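Local coordinates for secretion protein Snm4 (Mycobacterium xenopi, PDB 7B7J) that probably forms part of the mycobacterial ESX-5 type VII secretion pore complex as EccD5, to which it contributes a cytosolic ubiquitin-like domain, at residues Leu65-Arg70 and Leu102-Asp107; Ala24-Asp29 and Gly97-Leu102. One frame throughout, in Å; residues are numbered along the deposited sequence.

Contact 1: residues Leu65-Arg70 and Leu102-Asp107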
# COMPACT_ATOMS: atom_id res chain seq x y z
N LEU A 65 -2.43 -10.01 6.23
CA LEU A 65 -1.68 -10.29 4.99
C LEU A 65 -0.32 -10.85 5.40
O LEU A 65 0.28 -10.28 6.32
CB LEU A 65 -1.56 -9.01 4.17
CG LEU A 65 -2.85 -8.46 3.57
CD1 LEU A 65 -2.54 -7.30 2.64
CD2 LEU A 65 -3.61 -9.54 2.83
N GLU A 66 0.12 -11.92 4.75
CA GLU A 66 1.39 -12.57 5.19
C GLU A 66 2.25 -12.98 3.99
O GLU A 66 1.69 -13.34 2.95
CB GLU A 66 1.12 -13.80 6.06
CG GLU A 66 0.49 -13.47 7.40
CD GLU A 66 0.15 -14.68 8.25
OE1 GLU A 66 0.22 -15.81 7.73
OE2 GLU A 66 -0.19 -14.49 9.44
N ALA A 67 3.56 -12.95 4.19
CA ALA A 67 4.51 -13.29 3.12
C ALA A 67 4.50 -14.77 2.73
O ALA A 67 5.07 -15.57 3.49
CB ALA A 67 5.88 -12.84 3.54
N LYS A 68 3.83 -15.14 1.64
CA LYS A 68 3.90 -16.51 1.05
C LYS A 68 5.44 -16.37 0.89
O LYS A 68 5.99 -15.21 0.67
CB LYS A 68 2.69 -16.69 0.14
CG LYS A 68 2.62 -18.10 -0.47
CD LYS A 68 1.39 -18.33 -1.36
CE LYS A 68 1.26 -19.69 -2.02
NZ LYS A 68 0.02 -19.77 -2.84
N GLY A 69 6.16 -17.49 1.06
CA GLY A 69 7.63 -17.59 0.93
C GLY A 69 8.46 -16.33 0.91
O GLY A 69 8.41 -15.53 1.87
N ARG A 70 9.34 -16.24 -0.08
CA ARG A 70 10.20 -15.05 -0.20
C ARG A 70 9.55 -14.15 -1.24
O ARG A 70 8.81 -14.69 -2.05
CB ARG A 70 11.58 -15.46 -0.72
CG ARG A 70 12.39 -16.30 0.26
CD ARG A 70 13.73 -16.73 -0.30
NE ARG A 70 14.45 -17.51 0.69
CZ ARG A 70 14.28 -18.81 0.90
NH1 ARG A 70 13.38 -19.48 0.20
NH2 ARG A 70 15.00 -19.43 1.81
N LEU A 102 -2.41 -3.25 -2.34
CA LEU A 102 -1.21 -3.73 -1.64
C LEU A 102 -1.06 -5.18 -1.97
O LEU A 102 -2.00 -6.01 -1.64
CB LEU A 102 -1.41 -3.43 -0.16
CG LEU A 102 -0.25 -3.86 0.75
CD1 LEU A 102 1.09 -3.18 0.40
CD2 LEU A 102 -0.70 -3.52 2.19
N LYS A 103 0.04 -5.63 -2.62
CA LYS A 103 0.08 -6.95 -3.19
C LYS A 103 1.49 -7.52 -2.83
O LYS A 103 2.43 -6.80 -2.76
CB LYS A 103 -0.01 -6.85 -4.75
CG LYS A 103 -1.35 -6.45 -5.31
CD LYS A 103 -1.56 -6.50 -6.71
CE LYS A 103 -2.04 -7.89 -7.12
NZ LYS A 103 -1.68 -8.16 -8.54
N PHE A 104 1.59 -8.80 -2.74
CA PHE A 104 2.84 -9.53 -2.43
C PHE A 104 3.25 -10.26 -3.68
O PHE A 104 2.52 -11.00 -4.23
CB PHE A 104 2.69 -10.50 -1.26
CG PHE A 104 3.95 -11.18 -0.79
CD1 PHE A 104 5.00 -10.49 -0.19
CD2 PHE A 104 4.21 -12.48 -1.12
CE1 PHE A 104 6.20 -11.05 0.19
CE2 PHE A 104 5.41 -13.08 -0.75
CZ PHE A 104 6.44 -12.36 -0.11
N LEU A 105 4.47 -10.06 -4.08
CA LEU A 105 4.94 -10.85 -5.19
C LEU A 105 5.95 -11.87 -4.74
O LEU A 105 7.00 -11.47 -4.17
CB LEU A 105 5.47 -9.90 -6.23
CG LEU A 105 5.93 -10.75 -7.44
CD1 LEU A 105 4.96 -11.85 -7.89
CD2 LEU A 105 6.13 -9.82 -8.60
N GLU A 106 5.69 -13.13 -4.78
CA GLU A 106 6.38 -14.29 -4.27
C GLU A 106 7.62 -14.41 -5.18
O GLU A 106 7.55 -14.12 -6.38
CB GLU A 106 5.58 -15.61 -4.36
CG GLU A 106 6.29 -16.83 -3.75
CD GLU A 106 5.51 -18.14 -3.78
OE1 GLU A 106 4.37 -18.12 -4.33
OE2 GLU A 106 5.95 -19.12 -3.16
N ASP A 107 8.60 -14.72 -4.67
CA ASP A 107 9.70 -14.99 -5.61
C ASP A 107 9.79 -16.50 -5.80
O ASP A 107 9.78 -17.18 -4.77
CB ASP A 107 11.05 -14.48 -5.15
CG ASP A 107 11.95 -14.74 -6.34
OD1 ASP A 107 11.79 -13.96 -7.30
OD2 ASP A 107 12.61 -15.81 -6.39
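Ala-67 sits over the ring of Phe-104, where the connection leading into strand 70-76 passes across the far end of strand 99-107. The domain has the ubiquitin-like beta-grasp fold, a mixed sheet clasping helix 42-60. The segment 65-70 belongs to the irregular chain that follows this helix and returns to the sheet.

The apolar contacts come first. Phe-104 has CG anti to its backbone N (chi1 -174°), beside the carbonyl carbon. One face of the ring meets Ala-67 CA in a CH-pi contact, 4.0 Å from CA to the centroid of the Phe-104 ring and only 14° off the ring normal, while Ala-67 CB lies 3.7 Å from Phe-104 CZ. Trp-73 of strand 70-76 also meets the Phe-104 ring, with the two planes inclined to each other. Nearer the core, Leu-65 CD1 lies 4.2 Å from Leu-102 CD2, a looser methyl contact; Leu-50 and Leu-57 of the helix pack on Leu-65, and Asn-54 OD1 takes a hydrogen bond from Leu-65 N.

The charged pair is more distant. Lys-68 and Glu-106 both reach out as extended chains that pass each other at a slant, and their nearest approach is Lys-68 CE at 4.2 Å from Glu-106 OE1. Lys-68 NZ stays 4.9 Å from Glu-106 OE1, which leaves at most a weak, long-range attraction between opposite charges; no salt bridge is formed.

The polar contacts close the far end, where Arg-70 O faces the strand backbone. Asp-107 N is modelled 2.6 Å from Arg-70 O, improbably short for a backbone hydrogen bond, and its exact geometry is doubtful. Beside it Glu-106 CA makes a CA-H...O contact, 3.3 Å from Arg-70 O.

Contact 2: residues Ala24-Asp29 and Gly97-Leu102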
# COMPACT_ATOMS: atom_id res chain seq x y z
N ALA A 24 -6.95 5.50 -1.04
CA ALA A 24 -7.69 4.28 -0.75
C ALA A 24 -6.77 3.05 -0.99
O ALA A 24 -6.19 3.01 -2.09
CB ALA A 24 -8.82 4.28 -1.63
N ILE A 25 -6.53 2.27 0.05
CA ILE A 25 -5.73 1.03 -0.02
C ILE A 25 -6.62 -0.22 -0.09
O ILE A 25 -7.53 -0.32 0.80
CB ILE A 25 -4.67 0.96 1.12
CG1 ILE A 25 -3.90 2.26 1.17
CG2 ILE A 25 -3.83 -0.24 0.93
CD1 ILE A 25 -2.98 2.48 0.02
N MET A 26 -6.46 -1.01 -1.15
CA MET A 26 -7.25 -2.25 -1.18
C MET A 26 -6.34 -3.33 -0.59
O MET A 26 -5.23 -3.59 -1.19
CB MET A 26 -7.73 -2.55 -2.57
CG MET A 26 -8.42 -1.48 -3.22
SD MET A 26 -10.04 -1.20 -2.38
CE MET A 26 -10.91 -2.72 -2.46
N ALA A 27 -6.87 -4.17 0.33
CA ALA A 27 -6.10 -5.32 0.86
C ALA A 27 -7.10 -6.38 1.14
O ALA A 27 -8.10 -6.08 1.84
CB ALA A 27 -5.44 -4.94 2.19
N ALA A 28 -6.94 -7.61 0.76
CA ALA A 28 -7.91 -8.65 1.09
C ALA A 28 -9.36 -8.23 0.79
O ALA A 28 -10.22 -8.60 1.61
CB ALA A 28 -7.81 -9.09 2.56
N ASP A 29 -9.68 -7.58 -0.38
CA ASP A 29 -11.01 -7.15 -0.74
C ASP A 29 -11.56 -6.14 0.20
O ASP A 29 -12.74 -5.82 0.02
CB ASP A 29 -11.86 -8.36 -0.93
CG ASP A 29 -11.34 -9.25 -2.04
OD1 ASP A 29 -11.15 -8.80 -3.21
OD2 ASP A 29 -11.20 -10.42 -1.69
N GLY A 97 -7.74 10.72 -3.30
CA GLY A 97 -8.84 9.89 -3.82
C GLY A 97 -8.35 8.69 -4.67
O GLY A 97 -9.20 7.82 -5.01
N ASP A 98 -7.12 8.68 -5.11
CA ASP A 98 -6.49 7.54 -5.85
C ASP A 98 -6.62 6.31 -5.01
O ASP A 98 -6.48 6.29 -3.77
CB ASP A 98 -5.19 7.90 -6.48
CG ASP A 98 -5.24 8.86 -7.70
OD1 ASP A 98 -6.32 9.17 -8.17
OD2 ASP A 98 -4.23 9.31 -8.07
N ARG A 99 -6.63 5.10 -5.72
CA ARG A 99 -6.76 3.84 -5.08
C ARG A 99 -5.54 2.96 -5.55
O ARG A 99 -5.19 2.95 -6.78
CB ARG A 99 -8.04 3.11 -5.52
CG ARG A 99 -8.32 1.83 -4.86
CD ARG A 99 -9.70 1.37 -5.22
NE ARG A 99 -10.77 2.21 -4.51
CZ ARG A 99 -11.42 3.21 -5.01
NH1 ARG A 99 -11.47 3.32 -6.32
NH2 ARG A 99 -12.13 3.96 -4.19
N LEU A 100 -4.96 2.27 -4.58
CA LEU A 100 -3.76 1.39 -4.73
C LEU A 100 -4.04 0.02 -4.12
O LEU A 100 -4.77 -0.05 -3.15
CB LEU A 100 -2.58 2.03 -4.03
CG LEU A 100 -2.10 3.40 -4.46
CD1 LEU A 100 -0.95 3.82 -3.55
CD2 LEU A 100 -1.79 3.35 -5.96
N TRP A 101 -3.51 -1.04 -4.69
CA TRP A 101 -3.64 -2.39 -4.21
C TRP A 101 -2.31 -2.82 -3.57
O TRP A 101 -1.31 -2.71 -4.12
CB TRP A 101 -4.06 -3.31 -5.33
CG TRP A 101 -5.54 -3.25 -5.68
CD1 TRP A 101 -6.43 -4.27 -5.49
CD2 TRP A 101 -6.27 -2.24 -6.45
NE1 TRP A 101 -7.68 -3.96 -5.93
CE2 TRP A 101 -7.64 -2.70 -6.55
CE3 TRP A 101 -5.85 -1.01 -7.06
CZ2 TRP A 101 -8.62 -1.96 -7.26
CZ3 TRP A 101 -6.84 -0.26 -7.68
CH2 TRP A 101 -8.13 -0.75 -7.78
N LEU A 102 -2.41 -3.25 -2.34
CA LEU A 102 -1.21 -3.73 -1.64
C LEU A 102 -1.06 -5.18 -1.97
O LEU A 102 -2.00 -6.01 -1.64
CB LEU A 102 -1.41 -3.43 -0.16
CG LEU A 102 -0.25 -3.86 0.75
CD1 LEU A 102 1.09 -3.18 0.40
CD2 LEU A 102 -0.70 -3.52 2.19
O HOH W 1 -5.00 -6.08 -2.72
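Met-26 and Trp-101 lie side by side and point the same way, with the methionine laid over one face of the indole. Met-26 CB stands over the five-membered ring, 3.7 Å from the centroid of that Trp-101 ring and 14° off its normal; Met-26 CG is over the same face, offset toward the rim and 3.6 Å from Trp-101 CE2. The chain bends at chi2 (-69°), and SD approaches the ring only obliquely, as a Met-aromatic contact. Met-26 also passes Arg-99 at an angle, its CG 3.7 Å from Arg-99 CG, while SD comes to the guanidinium at the edge, near its plane. Arg-99 NH2 is held by Gln-31 OE1 on strand 30-37.

These pairs stand on neighbouring parallel strands, 20-27 and 99-107, the central two of the beta-grasp sheet. Four backbone hydrogen bonds tie them, from Ala-24 N to Asp-98 O (2.9 Å) through to Leu-102 N to Met-26 O (3.1 Å). A water bridges beyond, donating to both Met-26 O and Leu-102 O, so Met-26 O accepts twice.

On the opposite face Ile-25 crosses Leu-100 and Leu-102 at a slant. Its CD1 rests 4.1 Å from Leu-100 CB, and its CG2 meets Leu-102 CB; Leu-49 of helix 42-60 packs against Ile-25.

In the fold
Both contacts use strand 99-107, and Leu-102 belongs to each; their centres are about 16 Å apart. Contact 2 lies in the middle of the sheet, whose order is 30-37, 20-27, 99-107, 70-76, and contact 1 at the far end of the shared strand, toward the surface. Along the chain the segments alternate: 24-29, 65-70, 97-102, 102-107. The first and last strands are paired in parallel, while the chain after helix 42-60 is brought over the end of the last. The contacts also touch directly, Leu-65 CD1 lying 3.8 Å from Ala-27 CB, where Val-53 and Leu-57 of helix 42-60 pack nearby, joining sheet, helix and loop in one compact ubiquitin-like domain.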